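Local coordinates for penaeus monodon metallodensovirus major capsid protein (Penaeus monodon metallodensovirus, PDB 6WH7), which forms the shell of a shrimp densovirus, sixty copies assembling into a capsid that probably encloses and protects the viral genome, at residues R67-I72 with N288-L293; T78-I83 with G270-F275; Y94-Y99 with M183-Y188; S129-T134 with P155-S160. All coordinates share one frame; numbering follows the deposited sequence.

Interaction 1 of 4, residues R67-I72 with N288-L293; sequences RNFVNI and NAQFTL
Val70 and Phe291 form the middle pair of an antiparallel ladder. Val70 N gives its hydrogen to Phe291 O at 2.9 Å, with an N-H...O angle of 171°. Phe291 N bonds back to Val70 O at 3.1 Å. Ile72 and Ala289 also exchange two backbone bonds, the one from Ile72 N to Ala289 O measuring 2.7 Å. At the other end Leu293 N binds Asn68 O, but the return bond from Asn68 N to Leu293 O is weak, bent to 124°. Phe69 with Thr292 and Asn71 with Gln290, which alternate with these pairs, are non-hydrogen-bonded.

With chi1 at 51°, Phe291 CG sits between the backbone N and the carbonyl carbon, and the ring comes beside Val70. Val70 CB lies over one ring face, 3.8 Å from the Phe291 centroid, a CH-pi contact. Ile72 CD1 meets the ring edge in plane, 3.4 Å from Phe291 CE2. On the other face of the sheet, Thr292 OG1 lies 3.6 Å from Phe69 CE1. This hydroxyl is satisfied by Tyr210 OH of a second subunit, and Arg67 NH2 by Ser202 O of that subunit.

The strand 287-302 is flanked on its other edge by strand 118-135, which takes the backbone bonds of Asn288, Gln290 and Thr292. Val70, Ile72, Phe291 and Leu293 share the face on which Ile72 and Phe291 touch Met157 and Leu273 of the facing sheet.

Interaction 2 of 4, residues T78-I83 with G270-F275; sequences TEMIVI and GHYLSF
Met80 CG stands between its backbone N and carbonyl carbon (chi1 75°), and the extended chi2 of -162° carries SD to the Tyr272 ring. Tyr272 CG lies anti to its own carbonyl carbon (chi1 -63°), and the two side chains run side by side, pointing the same way. The sulfur sits over one ring face, 3.9 Å from the centroid. This is a Met-aromatic contact. Val82 CG2 adds a looser apolar touch, 4.0 Å from Tyr272 CE1.

On the other face of the sheet, Ile81 CB packs on Leu273 CB at 3.7 Å. Ile83 CD1 crosses over to Leu273 CD1 at 3.6 Å.

The backbones hold the pair together. Ile81 N binds Leu273 O at 2.6 Å, and Leu273 N returns a bond to Ile81 O at 2.8 Å, in the carbonyl plane and on a lone pair. Ile83 N also binds His271 O. Outside the pair, His271 ND1 is satisfied by Tyr126 OH, and Tyr272 stacks on Phe205.

Strand 79-83 has 189-191 on its other edge, and 270-274 has 157-162. The order 79-83, 270-274, 157-162, 207-211 is consistent with the CHEF sheet of the parvoviral jelly roll.

Interaction 3 of 4, residues Y94-Y99 with M183-Y188; sequences YNTGTY and MRELDY
The backbones of Asn95 and Arg184 come closest, with their CA atoms 5.3 Å apart, and one hydrogen bond joins the two irregular segments: Arg184 N to Asn95 O at 2.9 Å, bent to 143°.

Arg184 reaches past this bond along 94-99. Its CB lies 3.5 Å from Thr96 OG1. Its CD passes Tyr94 CA, and a bend at chi3 (62°) turns NE toward the Tyr94 ring, 3.5 Å from CD1. The two side chains cross at about a right angle, with ring and guanidinium planes 24° apart. Thr96 OG1 lies over the centre of the Tyr94 ring, on one face. Asn95 CB touches Met183 CB at 4.1 Å. Glu185 slides past Thr96 in the opposite direction, and its OE1 lies 3.1 Å from Thr96 CA.

The polar ends mostly find partners elsewhere. Arg184 NH1 binds Thr295 OG1 and Phe90 O, Tyr94 OH binds Arg67 O, and Glu185 OE2 binds Ser182 OG.

Asn95 O and Glu185 OE1 are both acceptors, so they add no bond of their own. The contact therefore rests on a single backbone bond and side-chain packing, while the arginine, whose charge is probably eased in part by the two oxygens at NH1, ties the loop 183-188 to its surroundings.

Interaction 4 of 4, residues S129-T134 with P155-S160; sequences SNLILT and PYMIHS
The carbonyl oxygen of Pro155 meets a methyl group, Leu133 CD1, at 3.3 Å. This is a packing contact, since the two segments share no hydrogen bond. Their backbone bonds go to other strands: Ile132 pairs with Gln290, Met157 with Trp211, and Ile158 with Ser274.

What joins the segments is apolar. The two methyls of Leu133 divide the work. CD1 covers the start of 155-160, touching Pro155 CB at 4.2 Å and Tyr156 CA at 3.6 Å. CD2 reaches Met157 CB at 4.1 Å. Leu131 comes to the same methionine from two residues earlier. Its CD2 lies 4.0 Å from Met157 CB, and its CD1 lies 3.8 Å from Met157 CE. Met157 is extended through chi1 and chi2 and bends at chi3 (72°), which places CE beside that methyl. Both leucines cross Met157 obliquely, and each lays a methyl against its CB.

Leu131 and Leu133 point inward from strand 118-135, while Ile132 between them packs on Tyr156 of a second subunit. Met157 also touches Ala289 and Phe291 of strand 287-302, Leu273 of strand 270-274 and Trp211 of strand 207-211. The contact thus fills part of the core between the two facing sheets of the jelly roll, next to the strand pair 118-135 and 287-302.

The four contacts are nested along the chain: interaction 4 lies inside the loop closed by interaction 3, which lies inside interaction 2, which lies inside interaction 1. Interaction 1 belongs to the sheet of strands 59-75, 287-302 and 118-135, interaction 2 to the facing sheet of 79-83, 270-274 and 157-162. Their centres are about 14 Å apart, and the two contacts meet through Ile72, Phe291 and Leu273. Interaction 4 bridges the sheets, centre to centre about 9 Å from interaction 1 and about 12 Å from interaction 2. Interactions 1, 2 and 4 build part of the jelly-roll core. Interaction 3 joins loops beside it, its centre about 10 Å from that of interaction 1. Interactions 1, 3 and 4 also face neighbouring capsid subunits.

Interaction 1 of 4, residues R67-I72 with N288-L293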
loop_
_atom_site.group_PDB
_atom_site.type_symbol
_atom_site.label_atom_id
_atom_site.label_comp_id
_atom_site.label_asym_id
_atom_site.label_seq_id
_atom_site.Cartn_x
_atom_site.Cartn_y
_atom_site.Cartn_z
ATOM N N ARG A 67 22.441 -28.817 88.014
ATOM C CA ARG A 67 23.557 -29.504 87.391
ATOM C C ARG A 67 24.378 -30.219 88.447
ATOM O O ARG A 67 24.530 -29.737 89.570
ATOM C CB ARG A 67 24.425 -28.541 86.599
ATOM C CG ARG A 67 25.609 -29.173 85.935
ATOM C CD ARG A 67 26.306 -28.188 85.043
ATOM N NE ARG A 67 26.753 -27.007 85.761
ATOM C CZ ARG A 67 26.170 -25.822 85.661
ATOM N NH1 ARG A 67 25.128 -25.670 84.864
ATOM N NH2 ARG A 67 26.632 -24.794 86.347
ATOM N N ASN A 68 24.901 -31.377 88.070
ATOM C CA ASN A 68 25.464 -32.324 89.007
ATOM C C ASN A 68 26.507 -33.159 88.284
ATOM O O ASN A 68 26.372 -33.436 87.092
ATOM C CB ASN A 68 24.339 -33.197 89.564
ATOM C CG ASN A 68 24.800 -34.125 90.617
ATOM O OD1 ASN A 68 25.720 -33.821 91.364
ATOM N ND2 ASN A 68 24.186 -35.291 90.676
ATOM N N PHE A 69 27.546 -33.562 89.003
ATOM C CA PHE A 69 28.458 -34.583 88.511
ATOM C C PHE A 69 28.067 -35.928 89.094
ATOM O O PHE A 69 27.724 -36.031 90.272
ATOM C CB PHE A 69 29.914 -34.291 88.867
ATOM C CG PHE A 69 30.490 -33.111 88.164
ATOM C CD1 PHE A 69 30.906 -33.210 86.857
ATOM C CD2 PHE A 69 30.661 -31.917 88.822
ATOM C CE1 PHE A 69 31.450 -32.139 86.217
ATOM C CE2 PHE A 69 31.207 -30.844 88.184
ATOM C CZ PHE A 69 31.602 -30.955 86.881
ATOM N N VAL A 70 28.126 -36.959 88.264
ATOM C CA VAL A 70 27.763 -38.309 88.663
ATOM C C VAL A 70 28.983 -39.196 88.497
ATOM O O VAL A 70 29.638 -39.165 87.454
ATOM C CB VAL A 70 26.585 -38.843 87.835
ATOM C CG1 VAL A 70 26.264 -40.256 88.240
ATOM C CG2 VAL A 70 25.382 -37.954 87.998
ATOM N N ASN A 71 29.287 -39.977 89.526
ATOM C CA ASN A 71 30.341 -40.984 89.487
ATOM C C ASN A 71 29.705 -42.342 89.717
ATOM O O ASN A 71 29.230 -42.631 90.818
ATOM C CB ASN A 71 31.409 -40.703 90.536
ATOM C CG ASN A 71 32.345 -39.607 90.124
ATOM O OD1 ASN A 71 32.648 -39.449 88.952
ATOM N ND2 ASN A 71 32.773 -38.811 91.083
ATOM N N ILE A 72 29.705 -43.176 88.689
ATOM C CA ILE A 72 29.176 -44.528 88.776
ATOM C C ILE A 72 30.346 -45.479 88.936
ATOM O O ILE A 72 31.202 -45.573 88.052
ATOM C CB ILE A 72 28.339 -44.880 87.541
ATOM C CG1 ILE A 72 27.097 -44.004 87.501
ATOM C CG2 ILE A 72 27.950 -46.336 87.567
ATOM C CD1 ILE A 72 26.344 -44.131 86.243
ATOM N N ASN A 288 34.038 -47.781 85.318
ATOM C CA ASN A 288 33.507 -46.674 86.081
ATOM C C ASN A 288 33.210 -45.548 85.112
ATOM O O ASN A 288 33.764 -45.488 84.017
ATOM C CB ASN A 288 34.491 -46.229 87.148
ATOM C CG ASN A 288 34.936 -47.368 88.018
ATOM O OD1 ASN A 288 34.187 -47.867 88.847
ATOM N ND2 ASN A 288 36.174 -47.793 87.827
ATOM N N ALA A 289 32.312 -44.665 85.509
ATOM C CA ALA A 289 31.912 -43.591 84.624
ATOM C C ALA A 289 31.690 -42.322 85.418
ATOM O O ALA A 289 31.103 -42.350 86.499
ATOM C CB ALA A 289 30.642 -43.949 83.854
ATOM N N GLN A 290 32.191 -41.218 84.887
ATOM C CA GLN A 290 31.760 -39.897 85.296
ATOM C C GLN A 290 31.037 -39.237 84.136
ATOM O O GLN A 290 31.420 -39.398 82.977
ATOM C CB GLN A 290 32.913 -38.980 85.686
ATOM C CG GLN A 290 32.375 -37.731 86.335
ATOM C CD GLN A 290 33.295 -36.571 86.260
ATOM O OE1 GLN A 290 34.327 -36.633 85.610
ATOM N NE2 GLN A 290 32.933 -35.496 86.915
ATOM N N PHE A 291 30.008 -38.474 84.455
ATOM C CA PHE A 291 29.371 -37.608 83.480
ATOM C C PHE A 291 28.723 -36.462 84.234
ATOM O O PHE A 291 28.746 -36.410 85.463
ATOM C CB PHE A 291 28.371 -38.383 82.621
ATOM C CG PHE A 291 27.391 -39.180 83.410
ATOM C CD1 PHE A 291 26.204 -38.629 83.832
ATOM C CD2 PHE A 291 27.670 -40.482 83.744
ATOM C CE1 PHE A 291 25.324 -39.363 84.559
ATOM C CE2 PHE A 291 26.793 -41.213 84.466
ATOM C CZ PHE A 291 25.616 -40.659 84.871
ATOM N N THR A 292 28.149 -35.537 83.484
ATOM C CA THR A 292 27.463 -34.392 84.048
ATOM C C THR A 292 25.966 -34.618 83.931
ATOM O O THR A 292 25.471 -34.979 82.861
ATOM C CB THR A 292 27.868 -33.110 83.326
ATOM O OG1 THR A 292 29.284 -32.952 83.413
ATOM C CG2 THR A 292 27.211 -31.919 83.958
ATOM N N LEU A 293 25.255 -34.429 85.029
ATOM C CA LEU A 293 23.806 -34.542 85.051
ATOM C C LEU A 293 23.224 -33.142 85.129
ATOM O O LEU A 293 23.372 -32.460 86.144
ATOM C CB LEU A 293 23.339 -35.396 86.223
ATOM C CG LEU A 293 21.827 -35.484 86.367
ATOM C CD1 LEU A 293 21.236 -36.148 85.157
ATOM C CD2 LEU A 293 21.461 -36.233 87.613
#

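Interaction 2 of 4, residues T78-I83 with G270-F275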
loop_
_atom_site.group_PDB
_atom_site.type_symbol
_atom_site.label_atom_id
_atom_site.label_comp_id
_atom_site.label_asym_id
_atom_site.label_seq_id
_atom_site.Cartn_x
_atom_site.Cartn_y
_atom_site.Cartn_z
ATOM N N THR A 78 25.856 -57.252 85.494
ATOM C CA THR A 78 24.517 -57.735 85.799
ATOM C C THR A 78 23.657 -56.639 86.412
ATOM O O THR A 78 22.473 -56.515 86.086
ATOM C CB THR A 78 24.606 -58.934 86.738
ATOM O OG1 THR A 78 25.343 -59.978 86.097
ATOM C CG2 THR A 78 23.231 -59.444 87.084
ATOM N N GLU A 79 24.231 -55.848 87.304
ATOM C CA GLU A 79 23.531 -54.754 87.950
ATOM C C GLU A 79 23.502 -53.516 87.057
ATOM O O GLU A 79 24.333 -53.342 86.165
ATOM C CB GLU A 79 24.183 -54.462 89.298
ATOM C CG GLU A 79 25.632 -54.103 89.192
ATOM C CD GLU A 79 26.335 -54.072 90.531
ATOM O OE1 GLU A 79 25.650 -54.073 91.565
ATOM O OE2 GLU A 79 27.579 -54.030 90.554
ATOM N N MET A 80 22.512 -52.659 87.295
ATOM C CA MET A 80 22.318 -51.455 86.502
ATOM C C MET A 80 22.031 -50.283 87.427
ATOM O O MET A 80 21.559 -50.457 88.548
ATOM C CB MET A 80 21.160 -51.617 85.520
ATOM C CG MET A 80 19.820 -51.548 86.198
ATOM S SD MET A 80 18.463 -52.204 85.249
ATOM C CE MET A 80 18.523 -53.885 85.809
ATOM N N ILE A 81 22.322 -49.083 86.945
ATOM C CA ILE A 81 21.942 -47.855 87.633
ATOM C C ILE A 81 20.533 -47.484 87.213
ATOM O O ILE A 81 20.219 -47.446 86.023
ATOM C CB ILE A 81 22.918 -46.712 87.321
ATOM C CG1 ILE A 81 24.296 -47.012 87.881
ATOM C CG2 ILE A 81 22.413 -45.417 87.903
ATOM C CD1 ILE A 81 24.305 -47.093 89.360
ATOM N N VAL A 82 19.686 -47.207 88.189
ATOM C CA VAL A 82 18.298 -46.844 87.950
ATOM C C VAL A 82 18.210 -45.330 87.975
ATOM O O VAL A 82 18.498 -44.706 89.001
ATOM C CB VAL A 82 17.377 -47.472 89.002
ATOM C CG1 VAL A 82 15.947 -47.086 88.749
ATOM C CG2 VAL A 82 17.548 -48.967 89.002
ATOM N N ILE A 83 17.835 -44.731 86.854
ATOM C CA ILE A 83 17.736 -43.279 86.796
ATOM C C ILE A 83 16.380 -42.907 87.376
ATOM O O ILE A 83 15.352 -43.162 86.738
ATOM C CB ILE A 83 17.883 -42.753 85.362
ATOM C CG1 ILE A 83 19.093 -43.380 84.679
ATOM C CG2 ILE A 83 18.023 -41.256 85.365
ATOM C CD1 ILE A 83 20.351 -43.182 85.397
ATOM N N GLY A 270 11.534 -46.681 81.995
ATOM C CA GLY A 270 12.658 -46.791 82.901
ATOM C C GLY A 270 13.939 -46.449 82.193
ATOM O O GLY A 270 14.218 -46.967 81.109
ATOM N N HIS A 271 14.716 -45.553 82.779
ATOM C CA HIS A 271 16.038 -45.254 82.263
ATOM C C HIS A 271 17.080 -45.890 83.160
ATOM O O HIS A 271 16.967 -45.859 84.386
ATOM C CB HIS A 271 16.288 -43.759 82.123
ATOM C CG HIS A 271 15.488 -43.121 81.035
ATOM N ND1 HIS A 271 15.574 -41.781 80.740
ATOM C CD2 HIS A 271 14.565 -43.632 80.192
ATOM C CE1 HIS A 271 14.763 -41.500 79.739
ATOM N NE2 HIS A 271 14.132 -42.605 79.394
ATOM N N TYR A 272 18.082 -46.478 82.530
ATOM C CA TYR A 272 19.005 -47.383 83.183
ATOM C C TYR A 272 20.390 -47.149 82.619
ATOM O O TYR A 272 20.549 -46.954 81.414
ATOM C CB TYR A 272 18.585 -48.827 82.945
ATOM C CG TYR A 272 17.243 -49.178 83.520
ATOM C CD1 TYR A 272 17.009 -49.125 84.878
ATOM C CD2 TYR A 272 16.184 -49.471 82.690
ATOM C CE1 TYR A 272 15.781 -49.434 85.391
ATOM C CE2 TYR A 272 14.957 -49.768 83.192
ATOM C CZ TYR A 272 14.758 -49.748 84.540
ATOM O OH TYR A 272 13.518 -50.048 85.030
ATOM N N LEU A 273 21.383 -47.160 83.492
ATOM C CA LEU A 273 22.774 -47.101 83.085
ATOM C C LEU A 273 23.433 -48.430 83.397
ATOM O O LEU A 273 23.170 -49.037 84.435
ATOM C CB LEU A 273 23.511 -45.960 83.776
ATOM C CG LEU A 273 23.008 -44.596 83.332
ATOM C CD1 LEU A 273 23.684 -43.498 84.096
ATOM C CD2 LEU A 273 23.223 -44.424 81.856
ATOM N N SER A 274 24.284 -48.880 82.487
ATOM C CA SER A 274 24.865 -50.204 82.594
ATOM C C SER A 274 26.180 -50.203 81.841
ATOM O O SER A 274 26.432 -49.341 81.000
ATOM C CB SER A 274 23.912 -51.264 82.041
ATOM O OG SER A 274 24.461 -52.557 82.152
ATOM N N PHE A 275 27.019 -51.175 82.159
ATOM C CA PHE A 275 28.248 -51.312 81.411
ATOM C C PHE A 275 28.272 -52.651 80.697
ATOM O O PHE A 275 27.671 -53.618 81.168
ATOM C CB PHE A 275 29.478 -51.194 82.314
ATOM C CG PHE A 275 29.629 -49.854 82.940
ATOM C CD1 PHE A 275 30.164 -48.804 82.232
ATOM C CD2 PHE A 275 29.246 -49.644 84.242
ATOM C CE1 PHE A 275 30.299 -47.577 82.804
ATOM C CE2 PHE A 275 29.385 -48.413 84.817
ATOM C CZ PHE A 275 29.911 -47.382 84.098
#

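Interaction 3 of 4, residues Y94-Y99 with M183-Y188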
loop_
_atom_site.group_PDB
_atom_site.type_symbol
_atom_site.label_atom_id
_atom_site.label_comp_id
_atom_site.label_asym_id
_atom_site.label_seq_id
_atom_site.Cartn_x
_atom_site.Cartn_y
_atom_site.Cartn_z
ATOM N N TYR A 94 17.718 -30.911 95.069
ATOM C CA TYR A 94 19.104 -31.207 94.734
ATOM C C TYR A 94 19.651 -32.111 95.825
ATOM O O TYR A 94 20.085 -31.641 96.874
ATOM C CB TYR A 94 19.886 -29.903 94.626
ATOM C CG TYR A 94 21.295 -30.006 94.109
ATOM C CD1 TYR A 94 21.536 -30.197 92.763
ATOM C CD2 TYR A 94 22.381 -29.852 94.951
ATOM C CE1 TYR A 94 22.807 -30.269 92.274
ATOM C CE2 TYR A 94 23.662 -29.922 94.467
ATOM C CZ TYR A 94 23.866 -30.132 93.125
ATOM O OH TYR A 94 25.138 -30.205 92.622
ATOM N N ASN A 95 19.712 -33.402 95.542
ATOM C CA ASN A 95 20.164 -34.390 96.511
ATOM C C ASN A 95 21.494 -34.910 96.001
ATOM O O ASN A 95 21.539 -35.778 95.130
ATOM C CB ASN A 95 19.147 -35.513 96.657
ATOM C CG ASN A 95 17.851 -35.053 97.273
ATOM O OD1 ASN A 95 16.782 -35.252 96.709
ATOM N ND2 ASN A 95 17.934 -34.474 98.456
ATOM N N THR A 96 22.571 -34.408 96.583
ATOM C CA THR A 96 23.908 -34.738 96.133
ATOM C C THR A 96 24.841 -34.564 97.312
ATOM O O THR A 96 24.666 -33.634 98.098
ATOM C CB THR A 96 24.344 -33.842 94.972
ATOM O OG1 THR A 96 23.407 -33.951 93.900
ATOM C CG2 THR A 96 25.704 -34.259 94.469
ATOM N N GLY A 97 25.824 -35.447 97.424
ATOM C CA GLY A 97 26.886 -35.230 98.390
ATOM C C GLY A 97 26.344 -34.960 99.772
ATOM O O GLY A 97 25.542 -35.725 100.315
ATOM N N THR A 98 26.780 -33.844 100.348
ATOM C CA THR A 98 26.351 -33.456 101.682
ATOM C C THR A 98 24.999 -32.754 101.678
ATOM O O THR A 98 24.323 -32.738 102.711
ATOM C CB THR A 98 27.417 -32.558 102.315
ATOM O OG1 THR A 98 28.682 -33.223 102.261
ATOM C CG2 THR A 98 27.102 -32.280 103.776
ATOM N N TYR A 99 24.580 -32.204 100.535
ATOM C CA TYR A 99 23.350 -31.421 100.466
ATOM C C TYR A 99 22.162 -32.187 101.025
ATOM O O TYR A 99 21.537 -31.763 102.002
ATOM C CB TYR A 99 23.069 -31.012 99.026
ATOM C CG TYR A 99 24.114 -30.125 98.423
ATOM C CD1 TYR A 99 24.043 -28.750 98.546
ATOM C CD2 TYR A 99 25.172 -30.666 97.719
ATOM C CE1 TYR A 99 24.999 -27.944 97.985
ATOM C CE2 TYR A 99 26.128 -29.872 97.161
ATOM C CZ TYR A 99 26.041 -28.513 97.296
ATOM O OH TYR A 99 27.008 -27.735 96.724
ATOM N N MET A 183 19.738 -39.047 95.665
ATOM C CA MET A 183 18.995 -39.304 94.437
ATOM C C MET A 183 19.731 -38.817 93.196
ATOM O O MET A 183 19.812 -39.535 92.194
ATOM C CB MET A 183 17.617 -38.658 94.527
ATOM C CG MET A 183 16.733 -38.960 93.350
ATOM S SD MET A 183 15.072 -38.328 93.564
ATOM C CE MET A 183 14.453 -39.482 94.767
ATOM N N ARG A 184 20.268 -37.596 93.228
ATOM C CA ARG A 184 20.752 -37.016 91.980
ATOM C C ARG A 184 22.081 -37.598 91.530
ATOM O O ARG A 184 22.283 -37.792 90.329
ATOM C CB ARG A 184 20.851 -35.502 92.075
ATOM C CG ARG A 184 19.530 -34.810 91.956
ATOM C CD ARG A 184 19.749 -33.334 91.947
ATOM N NE ARG A 184 20.554 -32.939 90.801
ATOM C CZ ARG A 184 20.060 -32.661 89.606
ATOM N NH1 ARG A 184 18.758 -32.719 89.400
ATOM N NH2 ARG A 184 20.869 -32.316 88.623
ATOM N N GLU A 185 23.013 -37.873 92.433
ATOM C CA GLU A 185 24.159 -38.659 92.001
ATOM C C GLU A 185 23.687 -40.090 91.870
ATOM O O GLU A 185 23.168 -40.667 92.829
ATOM C CB GLU A 185 25.344 -38.536 92.959
ATOM C CG GLU A 185 25.261 -39.247 94.295
ATOM C CD GLU A 185 24.442 -38.494 95.288
ATOM O OE1 GLU A 185 23.781 -37.525 94.880
ATOM O OE2 GLU A 185 24.486 -38.840 96.484
ATOM N N LEU A 186 23.831 -40.668 90.688
ATOM C CA LEU A 186 22.968 -41.791 90.360
ATOM C C LEU A 186 23.679 -43.021 90.891
ATOM O O LEU A 186 24.530 -43.616 90.235
ATOM C CB LEU A 186 22.762 -41.844 88.856
ATOM C CG LEU A 186 22.173 -40.563 88.268
ATOM C CD1 LEU A 186 22.304 -40.549 86.771
ATOM C CD2 LEU A 186 20.727 -40.427 88.652
ATOM N N ASP A 187 23.313 -43.396 92.110
ATOM C CA ASP A 187 23.855 -44.561 92.781
ATOM C C ASP A 187 22.864 -45.696 92.946
ATOM O O ASP A 187 23.216 -46.708 93.553
ATOM C CB ASP A 187 24.428 -44.166 94.140
ATOM C CG ASP A 187 23.423 -43.473 95.003
ATOM O OD1 ASP A 187 22.348 -43.110 94.490
ATOM O OD2 ASP A 187 23.700 -43.297 96.206
ATOM N N TYR A 188 21.632 -45.560 92.471
ATOM C CA TYR A 188 20.645 -46.587 92.761
ATOM C C TYR A 188 20.924 -47.765 91.849
ATOM O O TYR A 188 20.747 -47.673 90.633
ATOM C CB TYR A 188 19.226 -46.072 92.552
ATOM C CG TYR A 188 18.824 -44.922 93.433
ATOM C CD1 TYR A 188 19.381 -44.752 94.682
ATOM C CD2 TYR A 188 17.828 -44.051 93.042
ATOM C CE1 TYR A 188 19.001 -43.714 95.488
ATOM C CE2 TYR A 188 17.436 -43.015 93.846
ATOM C CZ TYR A 188 18.024 -42.852 95.067
ATOM O OH TYR A 188 17.633 -41.821 95.876
#

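Interaction 4 of 4, residues S129-T134 with P155-S160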
loop_
_atom_site.group_PDB
_atom_site.type_symbol
_atom_site.label_atom_id
_atom_site.label_comp_id
_atom_site.label_asym_id
_atom_site.label_seq_id
_atom_site.Cartn_x
_atom_site.Cartn_y
_atom_site.Cartn_z
ATOM N N SER A 129 25.948 -35.823 80.079
ATOM C CA SER A 129 26.912 -35.104 79.274
ATOM C C SER A 129 28.323 -35.412 79.734
ATOM O O SER A 129 28.565 -35.655 80.914
ATOM C CB SER A 129 26.661 -33.605 79.354
ATOM O OG SER A 129 27.645 -32.914 78.630
ATOM N N ASN A 130 29.250 -35.398 78.778
ATOM C CA ASN A 130 30.687 -35.402 79.034
ATOM C C ASN A 130 31.096 -36.639 79.836
ATOM O O ASN A 130 31.570 -36.568 80.970
ATOM C CB ASN A 130 31.089 -34.099 79.725
ATOM C CG ASN A 130 30.808 -32.898 78.863
ATOM O OD1 ASN A 130 30.078 -32.000 79.256
ATOM N ND2 ASN A 130 31.395 -32.870 77.681
ATOM N N LEU A 131 30.909 -37.783 79.183
ATOM C CA LEU A 131 31.181 -39.067 79.808
ATOM C C LEU A 131 32.674 -39.288 79.944
ATOM O O LEU A 131 33.427 -39.084 78.992
ATOM C CB LEU A 131 30.562 -40.192 78.989
ATOM C CG LEU A 131 30.800 -41.600 79.507
ATOM C CD1 LEU A 131 30.137 -41.788 80.841
ATOM C CD2 LEU A 131 30.299 -42.601 78.535
ATOM N N ILE A 132 33.100 -39.708 81.132
ATOM C CA ILE A 132 34.479 -40.091 81.397
ATOM C C ILE A 132 34.467 -41.509 81.936
ATOM O O ILE A 132 33.890 -41.768 82.995
ATOM C CB ILE A 132 35.173 -39.145 82.388
ATOM C CG1 ILE A 132 35.320 -37.758 81.786
ATOM C CG2 ILE A 132 36.532 -39.686 82.764
ATOM C CD1 ILE A 132 35.755 -36.730 82.779
ATOM N N LEU A 133 35.106 -42.416 81.219
ATOM C CA LEU A 133 35.133 -43.824 81.567
ATOM C C LEU A 133 36.482 -44.188 82.162
ATOM O O LEU A 133 37.522 -43.718 81.696
ATOM C CB LEU A 133 34.857 -44.671 80.332
ATOM C CG LEU A 133 33.484 -44.491 79.702
ATOM C CD1 LEU A 133 33.458 -45.160 78.374
ATOM C CD2 LEU A 133 32.425 -45.081 80.593
ATOM N N THR A 134 36.457 -45.017 83.201
ATOM C CA THR A 134 37.667 -45.467 83.869
ATOM C C THR A 134 37.515 -46.934 84.242
ATOM O O THR A 134 36.406 -47.459 84.335
ATOM C CB THR A 134 37.978 -44.636 85.127
ATOM O OG1 THR A 134 36.903 -44.747 86.059
ATOM C CG2 THR A 134 38.177 -43.168 84.789
ATOM N N PRO A 155 35.975 -48.363 76.076
ATOM C CA PRO A 155 34.660 -48.859 76.490
ATOM C C PRO A 155 33.537 -47.877 76.207
ATOM O O PRO A 155 33.729 -46.837 75.571
ATOM C CB PRO A 155 34.826 -49.078 77.992
ATOM C CG PRO A 155 36.254 -49.236 78.188
ATOM C CD PRO A 155 36.885 -48.301 77.226
ATOM N N TYR A 156 32.347 -48.219 76.681
ATOM C CA TYR A 156 31.187 -47.353 76.587
ATOM C C TYR A 156 30.305 -47.624 77.788
ATOM O O TYR A 156 30.401 -48.672 78.427
ATOM C CB TYR A 156 30.419 -47.576 75.285
ATOM C CG TYR A 156 30.082 -49.019 75.031
ATOM C CD1 TYR A 156 28.963 -49.606 75.595
ATOM C CD2 TYR A 156 30.880 -49.793 74.214
ATOM C CE1 TYR A 156 28.670 -50.918 75.362
ATOM C CE2 TYR A 156 30.586 -51.098 73.978
ATOM C CZ TYR A 156 29.487 -51.660 74.550
ATOM O OH TYR A 156 29.203 -52.974 74.306
ATOM N N MET A 157 29.455 -46.663 78.105
ATOM C CA MET A 157 28.412 -46.859 79.094
ATOM C C MET A 157 27.088 -46.965 78.362
ATOM O O MET A 157 26.817 -46.194 77.440
ATOM C CB MET A 157 28.377 -45.721 80.112
ATOM C CG MET A 157 27.327 -45.908 81.183
ATOM S SD MET A 157 27.353 -44.631 82.432
ATOM C CE MET A 157 26.697 -43.266 81.499
ATOM N N ILE A 158 26.276 -47.932 78.755
ATOM C CA ILE A 158 25.027 -48.212 78.067
ATOM C C ILE A 158 23.915 -47.450 78.766
ATOM O O ILE A 158 23.671 -47.656 79.957
ATOM C CB ILE A 158 24.729 -49.716 78.049
ATOM C CG1 ILE A 158 25.876 -50.472 77.400
ATOM C CG2 ILE A 158 23.469 -49.981 77.277
ATOM C CD1 ILE A 158 25.772 -51.947 77.543
ATOM N N HIS A 159 23.245 -46.569 78.040
ATOM C CA HIS A 159 22.014 -45.968 78.520
ATOM C C HIS A 159 20.854 -46.770 77.958
ATOM O O HIS A 159 20.706 -46.879 76.740
ATOM C CB HIS A 159 21.874 -44.514 78.100
ATOM C CG HIS A 159 20.676 -43.850 78.694
ATOM N ND1 HIS A 159 20.626 -43.451 80.007
ATOM C CD2 HIS A 159 19.444 -43.627 78.188
ATOM C CE1 HIS A 159 19.439 -42.939 80.265
ATOM N NE2 HIS A 159 18.701 -43.038 79.179
ATOM N N SER A 160 20.031 -47.313 78.837
ATOM C CA SER A 160 18.928 -48.164 78.439
ATOM C C SER A 160 17.615 -47.490 78.788
ATOM O O SER A 160 17.437 -47.013 79.910
ATOM C CB SER A 160 19.023 -49.519 79.128
ATOM O OG SER A 160 20.202 -50.195 78.748
#